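Local coordinates for membrane protein (Acinetobacter baumannii AB307-0294, PDB 5DL5) that forms an OprD-family beta-barrel in the outer membrane, through which small molecules, probably including antibiotics, pass into the periplasm, at residues F24-Y38 and S52-T66. Numbering follows the deposited sequence.
Sequences FVEDANGSILFRTGY and SVAQSAIVSIESGFT. With C8E ((hydroxyethyloxy)tri(ethyloxy)octane), chain C.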
ATOM      1  N   PHE A  24       5.478 -24.171  20.317  1.00 44.79           N
ATOM      2  CA  PHE A  24       4.540 -24.066  19.193  1.00 45.48           C
ATOM      3  C   PHE A  24       3.147 -23.498  19.627  1.00 45.44           C
ATOM      4  O   PHE A  24       2.594 -22.576  18.989  1.00 42.46           O
ATOM      5  CB  PHE A  24       4.313 -25.441  18.606  1.00 46.92           C
ATOM      6  CG  PHE A  24       3.528 -25.435  17.322  1.00 47.18           C
ATOM      7  CD1 PHE A  24       4.147 -25.276  16.124  1.00 46.62           C
ATOM      8  CD2 PHE A  24       2.202 -25.719  17.330  1.00 48.94           C
ATOM      9  CE1 PHE A  24       3.456 -25.399  14.956  1.00 47.14           C
ATOM     10  CE2 PHE A  24       1.487 -25.788  16.170  1.00 46.76           C
ATOM     11  CZ  PHE A  24       2.095 -25.633  14.990  1.00 45.90           C
ATOM     12  N   VAL A  25       2.638 -24.052  20.694  1.00 45.27           N
ATOM     13  CA  VAL A  25       1.351 -23.644  21.309  1.00 50.22           C
ATOM     14  C   VAL A  25       1.424 -22.371  22.207  1.00 52.18           C
ATOM     15  O   VAL A  25       0.677 -21.411  22.010  1.00 52.86           O
ATOM     16  CB  VAL A  25       0.721 -24.806  22.119  1.00 54.72           C
ATOM     17  CG1 VAL A  25      -0.607 -24.389  22.750  1.00 56.39           C
ATOM     18  CG2 VAL A  25       0.477 -26.008  21.210  1.00 55.54           C
ATOM     19  N   GLU A  26       2.375 -22.335  23.119  1.00 54.68           N
ATOM     20  CA  GLU A  26       2.506 -21.211  24.046  1.00 57.95           C
ATOM     21  C   GLU A  26       2.706 -19.872  23.375  1.00 53.73           C
ATOM     22  O   GLU A  26       2.154 -18.906  23.830  1.00 53.19           O
ATOM     23  CB  GLU A  26       3.650 -21.404  25.022  1.00 60.14           C
ATOM     24  CG  GLU A  26       3.388 -22.533  25.959  1.00 67.54           C
ATOM     25  CD  GLU A  26       3.529 -23.950  25.331  1.00 72.54           C
ATOM     26  OE1 GLU A  26       4.051 -24.210  24.184  1.00 65.29           O
ATOM     27  OE2 GLU A  26       3.088 -24.870  26.056  1.00 84.01           O
ATOM     28  N   ASP A  27       3.507 -19.810  22.337  1.00 48.91           N
ATOM     29  CA  ASP A  27       3.783 -18.529  21.717  1.00 49.23           C
ATOM     30  C   ASP A  27       2.781 -18.258  20.574  1.00 46.19           C
ATOM     31  O   ASP A  27       3.040 -17.399  19.767  1.00 42.91           O
ATOM     32  CB  ASP A  27       5.212 -18.536  21.063  1.00 50.29           C
ATOM     33  CG  ASP A  27       6.332 -18.547  22.046  1.00 57.42           C
ATOM     34  OD1 ASP A  27       6.185 -17.884  23.060  1.00 62.60           O
ATOM     35  OD2 ASP A  27       7.379 -19.246  21.833  1.00 66.71           O
ATOM     36  N   ALA A  28       1.705 -19.019  20.423  1.00 43.52           N
ATOM     37  CA  ALA A  28       0.914 -18.835  19.248  1.00 44.51           C
ATOM     38  C   ALA A  28       0.039 -17.561  19.348  1.00 47.18           C
ATOM     39  O   ALA A  28      -0.330 -17.142  20.413  1.00 45.07           O
ATOM     40  CB  ALA A  28       0.018 -20.045  19.013  1.00 44.89           C
ATOM     41  N   ASN A  29      -0.369 -17.013  18.219  1.00 46.06           N
ATOM     42  CA  ASN A  29      -1.277 -15.873  18.233  1.00 48.83           C
ATOM     43  C   ASN A  29      -2.185 -15.981  17.037  1.00 48.71           C
ATOM     44  O   ASN A  29      -1.752 -16.413  15.995  1.00 44.62           O
ATOM     45  CB  ASN A  29      -0.476 -14.605  17.994  1.00 54.33           C
ATOM     46  CG  ASN A  29       0.368 -14.262  19.179  1.00 60.70           C
ATOM     47  OD1 ASN A  29      -0.101 -14.345  20.294  1.00 73.23           O
ATOM     48  ND2 ASN A  29       1.655 -13.965  18.952  1.00 61.70           N
ATOM     49  N   GLY A  30      -3.396 -15.458  17.175  1.00 47.13           N
ATOM     50  CA  GLY A  30      -4.384 -15.611  16.153  1.00 46.41           C
ATOM     51  C   GLY A  30      -5.428 -14.536  16.328  1.00 44.60           C
ATOM     52  O   GLY A  30      -5.791 -14.219  17.439  1.00 41.56           O
ATOM     53  N   SER A  31      -5.887 -13.998  15.196  1.00 42.04           N
ATOM     54  CA  SER A  31      -6.921 -12.976  15.202  1.00 44.48           C
ATOM     55  C   SER A  31      -7.675 -12.946  13.894  1.00 39.20           C
ATOM     56  O   SER A  31      -7.276 -13.557  12.876  1.00 34.23           O
ATOM     57  CB  SER A  31      -6.345 -11.585  15.510  1.00 45.42           C
ATOM     58  OG  SER A  31      -5.633 -11.194  14.357  1.00 47.63           O
ATOM     59  N   ILE A  32      -8.852 -12.354  13.982  1.00 40.03           N
ATOM     60  CA  ILE A  32      -9.730 -12.137  12.831  1.00 42.79           C
ATOM     61  C   ILE A  32     -10.098 -10.655  12.800  1.00 39.29           C
ATOM     62  O   ILE A  32     -10.481 -10.085  13.807  1.00 39.44           O
ATOM     63  CB  ILE A  32     -11.048 -12.911  12.960  1.00 43.19           C
ATOM     64  CG1 ILE A  32     -10.793 -14.312  13.105  1.00 48.65           C
ATOM     65  CG2 ILE A  32     -11.943 -12.839  11.721  1.00 43.91           C
ATOM     66  CD1 ILE A  32     -12.067 -15.125  13.209  1.00 57.01           C
ATOM     67  N   LEU A  33     -10.092 -10.085  11.635  1.00 38.07           N
ATOM     68  CA  LEU A  33     -10.544  -8.733  11.473  1.00 38.22           C
ATOM     69  C   LEU A  33     -11.768  -8.845  10.661  1.00 35.54           C
ATOM     70  O   LEU A  33     -11.694  -9.326   9.520  1.00 36.06           O
ATOM     71  CB  LEU A  33      -9.459  -7.957  10.665  1.00 39.48           C
ATOM     72  CG  LEU A  33      -9.947  -6.566  10.183  1.00 43.19           C
ATOM     73  CD1 LEU A  33     -10.456  -5.819  11.416  1.00 45.21           C
ATOM     74  CD2 LEU A  33      -8.812  -5.779   9.490  1.00 43.16           C
ATOM     75  N   PHE A  34     -12.891  -8.407  11.196  1.00 37.70           N
ATOM     76  CA  PHE A  34     -14.104  -8.238  10.360  1.00 37.63           C
ATOM     77  C   PHE A  34     -14.199  -6.853   9.746  1.00 37.28           C
ATOM     78  O   PHE A  34     -14.212  -5.892  10.427  1.00 37.36           O
ATOM     79  CB  PHE A  34     -15.313  -8.492  11.203  1.00 41.46           C
ATOM     80  CG  PHE A  34     -15.362  -9.866  11.754  1.00 42.44           C
ATOM     81  CD1 PHE A  34     -15.846 -10.883  10.974  1.00 41.72           C
ATOM     82  CD2 PHE A  34     -14.930 -10.136  13.028  1.00 45.23           C
ATOM     83  CE1 PHE A  34     -15.978 -12.164  11.466  1.00 43.58           C
ATOM     84  CE2 PHE A  34     -15.084 -11.425  13.569  1.00 48.59           C
ATOM     85  CZ  PHE A  34     -15.588 -12.458  12.771  1.00 46.38           C
ATOM     86  N   ARG A  35     -14.260  -6.759   8.441  1.00 34.51           N
ATOM     87  CA  ARG A  35     -14.213  -5.458   7.818  1.00 36.14           C
ATOM     88  C   ARG A  35     -15.401  -5.303   6.921  1.00 35.51           C
ATOM     89  O   ARG A  35     -15.669  -6.201   6.075  1.00 35.23           O
ATOM     90  CB  ARG A  35     -12.965  -5.355   6.946  1.00 36.50           C
ATOM     91  CG  ARG A  35     -12.987  -4.125   6.086  1.00 37.88           C
ATOM     92  CD  ARG A  35     -11.625  -3.972   5.452  1.00 41.99           C
ATOM     93  NE  ARG A  35     -10.691  -3.336   6.326  1.00 44.83           N
ATOM     94  CZ  ARG A  35      -9.386  -3.430   6.194  1.00 58.92           C
ATOM     95  NH1 ARG A  35      -8.836  -4.156   5.169  1.00 59.85           N
ATOM     96  NH2 ARG A  35      -8.616  -2.759   7.080  1.00 55.19           N
ATOM     97  N   THR A  36     -16.173  -4.258   7.166  1.00 34.81           N
ATOM     98  CA  THR A  36     -17.255  -3.894   6.263  1.00 36.82           C
ATOM     99  C   THR A  36     -16.747  -2.678   5.467  1.00 36.09           C
ATOM    100  O   THR A  36     -16.357  -1.641   6.052  1.00 36.41           O
ATOM    101  CB  THR A  36     -18.510  -3.490   7.053  1.00 38.82           C
ATOM    102  OG1 THR A  36     -18.718  -4.361   8.168  1.00 39.72           O
ATOM    103  CG2 THR A  36     -19.744  -3.446   6.194  1.00 40.62           C
ATOM    104  N   GLY A  37     -16.852  -2.754   4.154  1.00 35.21           N
ATOM    105  CA  GLY A  37     -16.487  -1.585   3.309  1.00 36.91           C
ATOM    106  C   GLY A  37     -17.471  -1.128   2.255  1.00 35.24           C
ATOM    107  O   GLY A  37     -18.312  -1.862   1.768  1.00 33.21           O
ATOM    108  N   TYR A  38     -17.290   0.124   1.886  1.00 36.36           N
ATOM    109  CA  TYR A  38     -18.116   0.888   0.990  1.00 35.33           C
ATOM    110  C   TYR A  38     -17.159   1.813   0.272  1.00 37.05           C
ATOM    111  O   TYR A  38     -16.436   2.577   0.964  1.00 35.30           O
ATOM    112  CB  TYR A  38     -18.976   1.743   1.867  1.00 38.39           C
ATOM    113  CG  TYR A  38     -19.936   2.667   1.166  1.00 41.46           C
ATOM    114  CD1 TYR A  38     -19.548   3.934   0.732  1.00 43.40           C
ATOM    115  CD2 TYR A  38     -21.268   2.312   0.994  1.00 46.73           C
ATOM    116  CE1 TYR A  38     -20.441   4.794   0.105  1.00 43.55           C
ATOM    117  CE2 TYR A  38     -22.167   3.171   0.353  1.00 46.49           C
ATOM    118  CZ  TYR A  38     -21.725   4.405  -0.084  1.00 45.80           C
ATOM    119  OH  TYR A  38     -22.623   5.216  -0.717  1.00 45.58           O
ATOM    120  N   SER A  52     -19.001  -0.157  -4.676  1.00 33.82           N
ATOM    121  CA  SER A  52     -18.604  -1.439  -4.202  1.00 33.52           C
ATOM    122  C   SER A  52     -18.917  -1.505  -2.723  1.00 33.79           C
ATOM    123  O   SER A  52     -18.411  -0.689  -1.945  1.00 34.11           O
ATOM    124  CB  SER A  52     -17.104  -1.754  -4.456  1.00 35.14           C
ATOM    125  OG  SER A  52     -16.823  -1.669  -5.873  1.00 33.57           O
ATOM    126  N   VAL A  53     -19.725  -2.511  -2.313  1.00 32.14           N
ATOM    127  CA  VAL A  53     -20.039  -2.714  -0.883  1.00 32.95           C
ATOM    128  C   VAL A  53     -19.880  -4.195  -0.573  1.00 32.22           C
ATOM    129  O   VAL A  53     -20.364  -5.059  -1.380  1.00 32.00           O
ATOM    130  CB  VAL A  53     -21.443  -2.240  -0.464  1.00 33.38           C
ATOM    131  CG1 VAL A  53     -21.558  -2.231   1.061  1.00 34.30           C
ATOM    132  CG2 VAL A  53     -21.798  -0.860  -1.029  1.00 34.11           C
ATOM    133  N   ALA A  54     -19.190  -4.501   0.569  1.00 31.42           N
ATOM    134  CA  ALA A  54     -18.792  -5.845   0.929  1.00 30.25           C
ATOM    135  C   ALA A  54     -18.397  -6.034   2.415  1.00 32.82           C
ATOM    136  O   ALA A  54     -18.213  -5.039   3.136  1.00 32.37           O
ATOM    137  CB  ALA A  54     -17.677  -6.319  -0.015  1.00 31.33           C
ATOM    138  N   GLN A  55     -18.462  -7.300   2.888  1.00 31.91           N
ATOM    139  CA  GLN A  55     -18.105  -7.700   4.229  1.00 33.58           C
ATOM    140  C   GLN A  55     -17.038  -8.765   4.131  1.00 33.82           C
ATOM    141  O   GLN A  55     -17.194  -9.706   3.322  1.00 33.49           O
ATOM    142  CB  GLN A  55     -19.312  -8.275   4.950  1.00 35.46           C
ATOM    143  CG  GLN A  55     -18.997  -8.835   6.334  1.00 36.76           C
ATOM    144  CD  GLN A  55     -18.649  -7.777   7.335  1.00 37.63           C
ATOM    145  OE1 GLN A  55     -19.387  -6.786   7.426  1.00 39.74           O
ATOM    146  NE2 GLN A  55     -17.492  -7.910   8.035  1.00 36.90           N
ATOM    147  N   SER A  56     -15.983  -8.642   4.939  1.00 31.68           N
ATOM    148  CA  SER A  56     -14.883  -9.614   4.924  1.00 33.06           C
ATOM    149  C   SER A  56     -14.625 -10.062   6.294  1.00 33.75           C
ATOM    150  O   SER A  56     -14.874  -9.336   7.265  1.00 37.13           O
ATOM    151  CB  SER A  56     -13.567  -8.935   4.460  1.00 35.11           C
ATOM    152  OG  SER A  56     -13.797  -8.774   3.083  1.00 41.60           O
ATOM    153  N   ALA A  57     -14.021 -11.239   6.364  1.00 33.35           N
ATOM    154  CA  ALA A  57     -13.417 -11.735   7.617  1.00 35.01           C
ATOM    155  C   ALA A  57     -11.992 -12.154   7.253  1.00 34.05           C
ATOM    156  O   ALA A  57     -11.801 -13.029   6.422  1.00 34.99           O
ATOM    157  CB  ALA A  57     -14.171 -12.912   8.216  1.00 35.81           C
ATOM    158  N   ILE A  58     -11.015 -11.561   7.924  1.00 34.33           N
ATOM    159  CA  ILE A  58      -9.604 -11.742   7.494  1.00 33.81           C
ATOM    160  C   ILE A  58      -8.921 -12.425   8.649  1.00 35.76           C
ATOM    161  O   ILE A  58      -8.917 -11.896   9.751  1.00 34.75           O
ATOM    162  CB  ILE A  58      -8.935 -10.407   7.230  1.00 34.98           C
ATOM    163  CG1 ILE A  58      -9.723  -9.650   6.079  1.00 34.42           C
ATOM    164  CG2 ILE A  58      -7.435 -10.676   6.922  1.00 37.97           C
ATOM    165  CD1 ILE A  58      -9.672  -8.144   6.199  1.00 36.77           C
ATOM    166  N   VAL A  59      -8.367 -13.605   8.408  1.00 34.84           N
ATOM    167  CA  VAL A  59      -7.798 -14.357   9.463  1.00 37.62           C
ATOM    168  C   VAL A  59      -6.285 -14.305   9.418  1.00 34.75           C
ATOM    169  O   VAL A  59      -5.706 -14.427   8.311  1.00 34.90           O
ATOM    170  CB  VAL A  59      -8.270 -15.813   9.361  1.00 41.80           C
ATOM    171  CG1 VAL A  59      -7.684 -16.592  10.497  1.00 44.81           C
ATOM    172  CG2 VAL A  59      -9.765 -15.837   9.559  1.00 45.55           C
ATOM    173  N   SER A  60      -5.661 -14.200  10.603  1.00 36.67           N
ATOM    174  CA  SER A  60      -4.200 -14.396  10.730  1.00 41.22           C
ATOM    175  C   SER A  60      -3.872 -15.260  11.906  1.00 45.68           C
ATOM    176  O   SER A  60      -4.323 -14.931  13.037  1.00 45.52           O
ATOM    177  CB  SER A  60      -3.387 -13.080  10.872  1.00 46.44           C
ATOM    178  OG  SER A  60      -1.989 -13.477  11.034  1.00 47.76           O
ATOM    179  N   ILE A  61      -3.184 -16.407  11.652  1.00 41.45           N
ATOM    180  CA  ILE A  61      -2.803 -17.394  12.720  1.00 44.51           C
ATOM    181  C   ILE A  61      -1.315 -17.665  12.530  1.00 44.14           C
ATOM    182  O   ILE A  61      -0.834 -17.816  11.347  1.00 41.80           O
ATOM    183  CB  ILE A  61      -3.625 -18.672  12.666  1.00 47.41           C
ATOM    184  CG1 ILE A  61      -5.061 -18.365  13.005  1.00 49.14           C
ATOM    185  CG2 ILE A  61      -3.214 -19.725  13.746  1.00 49.74           C
ATOM    186  CD1 ILE A  61      -5.923 -19.565  12.697  1.00 48.97           C
ATOM    187  N   GLU A  62      -0.584 -17.535  13.650  1.00 43.33           N
ATOM    188  CA  GLU A  62       0.878 -17.720  13.678  1.00 43.49           C
ATOM    189  C   GLU A  62       1.100 -18.604  14.899  1.00 43.34           C
ATOM    190  O   GLU A  62       0.788 -18.161  15.997  1.00 43.11           O
ATOM    191  CB  GLU A  62       1.592 -16.390  13.861  1.00 44.95           C
ATOM    192  CG  GLU A  62       1.610 -15.482  12.577  1.00 45.69           C
ATOM    193  CD  GLU A  62       2.315 -16.202  11.399  1.00 49.18           C
ATOM    194  OE1 GLU A  62       3.198 -17.111  11.539  1.00 51.94           O
ATOM    195  OE2 GLU A  62       1.943 -15.917  10.255  1.00 48.48           O
ATOM    196  N   SER A  63       1.609 -19.829  14.681  1.00 39.26           N
ATOM    197  CA  SER A  63       2.079 -20.681  15.731  1.00 38.67           C
ATOM    198  C   SER A  63       3.249 -20.005  16.420  1.00 36.80           C
ATOM    199  O   SER A  63       3.809 -19.108  15.869  1.00 33.67           O
ATOM    200  CB  SER A  63       2.541 -22.052  15.246  1.00 38.28           C
ATOM    201  OG  SER A  63       3.731 -22.044  14.514  1.00 37.97           O
ATOM    202  N   GLY A  64       3.590 -20.437  17.607  1.00 35.75           N
ATOM    203  CA  GLY A  64       4.882 -20.116  18.054  1.00 39.42           C
ATOM    204  C   GLY A  64       5.972 -20.990  17.379  1.00 39.26           C
ATOM    205  O   GLY A  64       5.672 -21.794  16.499  1.00 40.90           O
ATOM    206  N   PHE A  65       7.202 -20.926  17.889  1.00 39.01           N
ATOM    207  CA  PHE A  65       8.295 -21.742  17.346  1.00 39.07           C
ATOM    208  C   PHE A  65       8.578 -22.836  18.354  1.00 37.38           C
ATOM    209  O   PHE A  65       8.626 -22.645  19.598  1.00 38.80           O
ATOM    210  CB  PHE A  65       9.600 -20.946  16.979  1.00 37.42           C
ATOM    211  CG  PHE A  65       9.484 -20.030  15.796  1.00 35.84           C
ATOM    212  CD1 PHE A  65       9.001 -18.742  15.983  1.00 34.18           C
ATOM    213  CD2 PHE A  65       9.876 -20.423  14.495  1.00 33.88           C
ATOM    214  CE1 PHE A  65       8.936 -17.865  14.928  1.00 34.99           C
ATOM    215  CE2 PHE A  65       9.823 -19.499  13.418  1.00 35.20           C
ATOM    216  CZ  PHE A  65       9.272 -18.228  13.635  1.00 35.28           C
ATOM    217  N   THR A  66       8.856 -24.005  17.836  1.00 35.82           N
ATOM    218  CA  THR A  66       9.314 -25.045  18.748  1.00 37.76           C
ATOM    219  C   THR A  66      10.690 -24.635  19.360  1.00 38.02           C
ATOM    220  O   THR A  66      11.452 -23.958  18.710  1.00 38.86           O
ATOM    221  CB  THR A  66       9.495 -26.408  18.046  1.00 39.89           C
ATOM    222  OG1 THR A  66      10.340 -26.272  16.878  1.00 36.86           O
ATOM    223  CG2 THR A  66       8.159 -26.990  17.641  1.00 41.87           C
TER
HETATM  224  C8  C8E C 502     -15.783 -18.904  -0.905  1.00 59.05           C
HETATM  225  O9  C8E C 502     -16.846 -18.563  -0.021  1.00 58.68           O
HETATM  226  C10 C8E C 502     -16.613 -17.481   0.909  1.00 64.96           C
HETATM  227  C11 C8E C 502     -17.668 -17.451   2.009  1.00 62.78           C
HETATM  228  O12 C8E C 502     -17.322 -16.529   3.056  1.00 66.70           O
HETATM  229  C13 C8E C 502     -17.341 -17.087   4.384  1.00 69.68           C
HETATM  230  C14 C8E C 502     -17.162 -16.038   5.489  1.00 67.30           C
HETATM  231  O15 C8E C 502     -17.998 -14.937   5.190  1.00 65.87           O
HETATM  232  C16 C8E C 502     -17.599 -13.655   5.695  1.00 57.48           C
HETATM  233  C17 C8E C 502     -17.718 -13.637   7.192  1.00 59.41           C
HETATM  234  O18 C8E C 502     -17.925 -12.279   7.610  1.00 56.86           O
HETATM  235  C19 C8E C 502     -19.307 -12.050   7.921  1.00 54.16           C
HETATM  236  C20 C8E C 502     -19.525 -11.834   9.370  1.00 53.72           C
HETATM  237  O21 C8E C 502     -20.836 -11.279   9.432  1.00 70.55           O
HETATM  238  O   HOH W   1       8.292 -18.769  19.597  1.00 47.51           O
HETATM  239  O   HOH W   2     -16.967  -5.518   9.938  1.00 40.73           O
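The first beta hairpin of the porin barrel brings T36 and Q55 together on its outer, detergent-bearing face, along with I32, F34, A57 and V59. T36 OG1 donates to Q55 OE1 at 2.6 Å, tilted 22° from the carbonyl plane. The Q55 chain bends at chi2 (69°), which turns its amide toward strand 29-38: NE2 donates to S56 O at 3.1 Å, which also accepts from R35 N, the two coming from opposite faces of the carbonyl. A water accepts a hydrogen bond from Q55 NE2 and donates one to T36 OG1; with T36 OG1 on OE1, and S56 O and the water on NE2, both ends of the amide are held. Beside it, the C8E detergent lies against Q55 CG (to C19, 3.6 Å) and A57 CB, and the same methyl meets F34 CE1 at 3.8 Å. The other face carries L33, R35, S56 and I58; L33 and I58 run side by side there. Between the faces, hydrogen-bonded antiparallel pairs, N29–E62 through G37–A54, alternate with non-hydrogen-bonded ones. Ahead of N29, F24 O accepts from G64 N at 2.7 Å, and S63 CB sits over the F24 ring, 3.6 Å from its centroid. Strand 416-428 flanks 29-43, where D424 forms a salt bridge with R35 and the barrel closes; on the other side 50-62 pairs with strand 70-83, whose S81 OG shares a hydrogen bond with S56 OG.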